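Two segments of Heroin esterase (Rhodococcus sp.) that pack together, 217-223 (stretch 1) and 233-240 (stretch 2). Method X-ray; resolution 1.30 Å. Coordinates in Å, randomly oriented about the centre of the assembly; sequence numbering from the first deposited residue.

Stretch 1 217-223: SWKYYLG
Stretch 2 233-240: DVSIYAAP

The last turns of a helix, Ser217 to Leu222, pack through three side chains against the segment 233-240. Backbone bonds from Tyr221 N to Ser217 O (3.1 Å), Leu222 N to Trp218 O (2.9 Å) and Gly223 N to Lys219 O (3.0 Å) hold the helix; Gly223 then leaves it with phi/psi of 98/174, a conformation that calls for glycine because a CB would jam against the carbonyl O of Leu222. Lys219 (t, p, t, t) returns over this end, NZ to Gly223 O 3.1 Å.

In the loop, Val234 and Ser235 are extended (-110/124 and -63/140), residues 236-238 take helical angles, and Ala239 opens to -129/83. Ser235 O accepts from Ala238 N and Ala239 N, and its OG from Tyr237 N, all at 3.0 Å.

CA atoms lie 7.8 Å apart for Leu222 and Ala238 and 9.3 Å for Trp218 and Ala239. Trp218 (chi1 -75°, chi2 103°), Tyr221 (chi1 -174°, chi2 38°) and Leu222 (m, t) all point CA-to-CB toward the loop. Ala238, its CA-to-CB bond sideways to the helix, is the main bump and has the largest covered area, 55 Å². Its CB sits over the shallow dip between Leu222 CD2 (3.7 Å) and Tyr221 CE2 (4.3 Å), while its carbonyl O meets the edges of both rings, 3.2 Å from Trp218 CH2 and 3.8 Å from Tyr221 CE2. Beside it, Trp218 CH2 reaches Ala239 CB at 4.1 Å, and Leu222 CD1 touches Val234 CG1 (chi1 180°) at 4.3 Å.

No direct hydrogen bond crosses this small contact, which buries 206 Å², both sides summed. A water bridges it instead, 2.8 Å from Tyr221 OH, 2.8 Å from Tyr237 O and 3.1 Å from Ala238 O.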

ATOM      1  N   SER A 217     -11.272   2.894 -10.628  1.00 11.97           N
ATOM      2  CA  SER A 217     -10.617   1.978  -9.661  1.00 10.22           C
ATOM      3  C   SER A 217     -11.621   1.477  -8.659  1.00 11.22           C
ATOM      4  O   SER A 217     -11.718   0.272  -8.400  1.00 11.22           O
ATOM      5  CB  SER A 217      -9.504   2.758  -8.978  1.00 10.43           C
ATOM      6  OG  SER A 217      -8.938   2.128  -7.824  1.00 11.14           O
ATOM      7  N   TRP A 218     -12.425   2.376  -8.075  1.00 11.64           N
ATOM      8  CA  TRP A 218     -13.396   1.877  -7.097  1.00 11.62           C
ATOM      9  C   TRP A 218     -14.493   1.046  -7.739  1.00 11.78           C
ATOM     10  O   TRP A 218     -15.013   0.115  -7.145  1.00 12.44           O
ATOM     11  CB  TRP A 218     -13.984   3.053  -6.314  1.00 12.78           C
ATOM     12  CG  TRP A 218     -12.976   3.580  -5.303  1.00 11.02           C
ATOM     13  CD1 TRP A 218     -12.192   4.724  -5.409  1.00 11.66           C
ATOM     14  CD2 TRP A 218     -12.673   2.971  -4.052  1.00 10.78           C
ATOM     15  NE1 TRP A 218     -11.402   4.863  -4.264  1.00 11.64           N
ATOM     16  CE2 TRP A 218     -11.690   3.786  -3.436  1.00 10.72           C
ATOM     17  CE3 TRP A 218     -13.103   1.818  -3.385  1.00 11.08           C
ATOM     18  CZ2 TRP A 218     -11.153   3.490  -2.193  1.00 11.30           C
ATOM     19  CZ3 TRP A 218     -12.575   1.512  -2.127  1.00 11.48           C
ATOM     20  CH2 TRP A 218     -11.603   2.351  -1.536  1.00 11.46           C
ATOM     21  N   LYS A 219     -14.884   1.403  -8.967  1.00 11.88           N
ATOM     22  CA  LYS A 219     -15.894   0.596  -9.681  1.00 12.99           C
ATOM     23  C   LYS A 219     -15.371  -0.807  -9.947  1.00 12.26           C
ATOM     24  O   LYS A 219     -16.087  -1.787  -9.708  1.00 14.37           O
ATOM     25  CB  LYS A 219     -16.301   1.323 -10.965  1.00 16.81           C
ATOM     26  CG  LYS A 219     -17.384   0.622 -11.786  1.00 20.71           C
ATOM     27  CD  LYS A 219     -18.552   0.341 -10.845  1.00 19.09           C
ATOM     28  CE  LYS A 219     -19.791  -0.246 -11.500  1.00 21.09           C
ATOM     29  NZ  LYS A 219     -20.919  -0.218 -10.537  1.00 29.25           N
ATOM     30  N   TYR A 220     -14.142  -0.970 -10.423  1.00 11.24           N
ATOM     31  CA  TYR A 220     -13.572  -2.304 -10.616  1.00 10.78           C
ATOM     32  C   TYR A 220     -13.551  -3.083  -9.307  1.00  9.95           C
ATOM     33  O   TYR A 220     -13.891  -4.276  -9.305  1.00 11.81           O
ATOM     34  CB  TYR A 220     -12.137  -2.201 -11.132  1.00 11.90           C
ATOM     35  CG  TYR A 220     -12.030  -1.676 -12.542  1.00 13.71           C
ATOM     36  CD1 TYR A 220     -13.010  -1.958 -13.487  1.00 18.85           C
ATOM     37  CD2 TYR A 220     -10.934  -0.934 -12.909  1.00 15.19           C
ATOM     38  CE1 TYR A 220     -12.835  -1.441 -14.779  1.00 23.61           C
ATOM     39  CE2 TYR A 220     -10.750  -0.411 -14.189  1.00 15.61           C
ATOM     40  CZ  TYR A 220     -11.726  -0.691 -15.110  1.00 20.20           C
ATOM     41  OH  TYR A 220     -11.578  -0.186 -16.382  1.00 22.90           O
ATOM     42  N   TYR A 221     -13.134  -2.424  -8.226  1.00  9.95           N
ATOM     43  CA  TYR A 221     -12.966  -3.144  -6.948  1.00  9.89           C
ATOM     44  C   TYR A 221     -14.281  -3.549  -6.296  1.00 10.85           C
ATOM     45  O   TYR A 221     -14.440  -4.663  -5.795  1.00 11.05           O
ATOM     46  CB  TYR A 221     -12.223  -2.169  -6.012  1.00  9.15           C
ATOM     47  CG  TYR A 221     -11.804  -2.722  -4.666  1.00  9.28           C
ATOM     48  CD1 TYR A 221     -11.335  -4.023  -4.500  1.00 10.41           C
ATOM     49  CD2 TYR A 221     -11.852  -1.894  -3.557  1.00 10.07           C
ATOM     50  CE1 TYR A 221     -10.954  -4.471  -3.239  1.00  9.78           C
ATOM     51  CE2 TYR A 221     -11.470  -2.314  -2.293  1.00 10.18           C
ATOM     52  CZ  TYR A 221     -11.017  -3.632  -2.160  1.00 11.01           C
ATOM     53  OH  TYR A 221     -10.609  -4.094  -0.905  1.00 13.08           O
ATOM     54  N   LEU A 222     -15.256  -2.632  -6.268  1.00 11.32           N
ATOM     55  CA  LEU A 222     -16.487  -2.907  -5.531  1.00 13.12           C
ATOM     56  C   LEU A 222     -17.526  -3.644  -6.389  1.00 13.01           C
ATOM     57  O   LEU A 222     -18.413  -4.280  -5.783  1.00 15.43           O
ATOM     58  CB  LEU A 222     -17.052  -1.584  -5.009  1.00 12.56           C
ATOM     59  CG  LEU A 222     -16.039  -0.880  -4.037  1.00 11.74           C
ATOM     60  CD1 LEU A 222     -16.659   0.390  -3.485  1.00 16.40           C
ATOM     61  CD2 LEU A 222     -15.594  -1.805  -2.912  1.00 15.22           C
ATOM     62  N   GLY A 223     -17.376  -3.593  -7.709  1.00 11.97           N
ATOM     63  CA  GLY A 223     -18.216  -4.447  -8.553  1.00 15.80           C
ATOM     64  C   GLY A 223     -19.448  -3.780  -9.166  1.00 19.45           C
ATOM     65  O   GLY A 223     -19.786  -2.626  -8.880  1.00 24.31           O
ATOM     66  N   ASP A 233     -24.098   0.803   1.261  1.00 37.89           N
ATOM     67  CA  ASP A 233     -23.626  -0.505   1.687  1.00 39.93           C
ATOM     68  C   ASP A 233     -22.166  -0.730   1.309  1.00 31.07           C
ATOM     69  O   ASP A 233     -21.915  -1.707   0.609  1.00 38.44           O
ATOM     70  CB  ASP A 233     -24.426  -1.648   1.076  1.00 47.83           C
ATOM     71  CG  ASP A 233     -25.895  -1.702   1.400  1.00 52.00           C
ATOM     72  OD1 ASP A 233     -26.271  -1.143   2.456  1.00 61.71           O
ATOM     73  OD2 ASP A 233     -26.640  -2.304   0.589  1.00 58.95           O
ATOM     74  N   VAL A 234     -21.243   0.123   1.764  1.00 22.40           N
ATOM     75  CA  VAL A 234     -19.831  -0.108   1.514  1.00 17.00           C
ATOM     76  C   VAL A 234     -19.116  -0.478   2.806  1.00 16.15           C
ATOM     77  O   VAL A 234     -19.171   0.247   3.816  1.00 16.66           O
ATOM     78  CB  VAL A 234     -19.177   1.147   0.877  1.00 15.61           C
ATOM     79  CG1 VAL A 234     -17.699   0.864   0.644  1.00 14.66           C
ATOM     80  CG2 VAL A 234     -19.875   1.501  -0.420  1.00 16.31           C
ATOM     81  N   SER A 235     -18.435  -1.638   2.807  1.00 14.64           N
ATOM     82  CA  SER A 235     -17.700  -2.070   3.985  1.00 12.36           C
ATOM     83  C   SER A 235     -16.555  -1.142   4.379  1.00  9.93           C
ATOM     84  O   SER A 235     -15.827  -0.615   3.538  1.00 10.78           O
ATOM     85  CB  SER A 235     -17.119  -3.467   3.670  1.00 12.00           C
ATOM     86  OG  SER A 235     -16.339  -3.883   4.818  1.00 12.79           O
ATOM     87  N   ILE A 236     -16.406  -0.946   5.695  1.00 10.28           N
ATOM     88  CA  ILE A 236     -15.251  -0.175   6.185  1.00 10.92           C
ATOM     89  C   ILE A 236     -13.953  -0.896   5.821  1.00 10.95           C
ATOM     90  O   ILE A 236     -12.915  -0.208   5.830  1.00 11.78           O
ATOM     91  CB  ILE A 236     -15.307   0.048   7.702  1.00 11.07           C
ATOM     92  CG1 ILE A 236     -15.150  -1.264   8.504  1.00 13.88           C
ATOM     93  CG2 ILE A 236     -16.550   0.844   8.051  1.00 13.84           C
ATOM     94  CD1 ILE A 236     -14.978  -1.019   9.988  1.00 16.24           C
ATOM     95  N   TYR A 237     -13.979  -2.190   5.518  1.00 11.70           N
ATOM     96  CA  TYR A 237     -12.736  -2.841   5.124  1.00 10.54           C
ATOM     97  C   TYR A 237     -12.408  -2.568   3.646  1.00 11.57           C
ATOM     98  O   TYR A 237     -11.238  -2.760   3.266  1.00 12.54           O
ATOM     99  CB  TYR A 237     -12.806  -4.340   5.397  1.00 11.18           C
ATOM    100  CG  TYR A 237     -13.284  -4.636   6.807  1.00 12.69           C
ATOM    101  CD1 TYR A 237     -12.603  -4.185   7.911  1.00 11.64           C
ATOM    102  CD2 TYR A 237     -14.429  -5.376   7.047  1.00 14.61           C
ATOM    103  CE1 TYR A 237     -13.009  -4.436   9.199  1.00 11.56           C
ATOM    104  CE2 TYR A 237     -14.869  -5.642   8.332  1.00 16.78           C
ATOM    105  CZ  TYR A 237     -14.151  -5.188   9.416  1.00 13.84           C
ATOM    106  OH  TYR A 237     -14.614  -5.436  10.697  1.00 16.88           O
ATOM    107  N   ALA A 238     -13.388  -2.169   2.849  1.00 10.94           N
ATOM    108  CA  ALA A 238     -13.208  -1.757   1.474  1.00 10.46           C
ATOM    109  C   ALA A 238     -12.722  -0.309   1.434  1.00 10.44           C
ATOM    110  O   ALA A 238     -11.798   0.011   0.682  1.00 11.54           O
ATOM    111  CB  ALA A 238     -14.504  -1.895   0.666  1.00 12.83           C
ATOM    112  N   ALA A 239     -13.389   0.562   2.207  1.00 11.05           N
ATOM    113  CA  ALA A 239     -13.107   2.000   2.188  1.00 10.96           C
ATOM    114  C   ALA A 239     -12.911   2.459   3.629  1.00 10.61           C
ATOM    115  O   ALA A 239     -13.908   2.882   4.277  1.00 11.67           O
ATOM    116  CB  ALA A 239     -14.253   2.782   1.522  1.00 10.81           C
ATOM    117  N   PRO A 240     -11.723   2.300   4.174  1.00  9.54           N
ATOM    118  CA  PRO A 240     -11.459   2.617   5.581  1.00 10.89           C
ATOM    119  C   PRO A 240     -11.878   4.020   5.980  1.00 11.62           C
ATOM    120  O   PRO A 240     -12.197   4.221   7.168  1.00 11.45           O
ATOM    121  CB  PRO A 240      -9.936   2.417   5.675  1.00  9.98           C
ATOM    122  CG  PRO A 240      -9.686   1.291   4.683  1.00  8.77           C
ATOM    123  CD  PRO A 240     -10.558   1.638   3.511  1.00  8.89           C
TER
HETATM  124  O   HOH W   1      -9.699  -2.247   0.938  1.00 13.37           O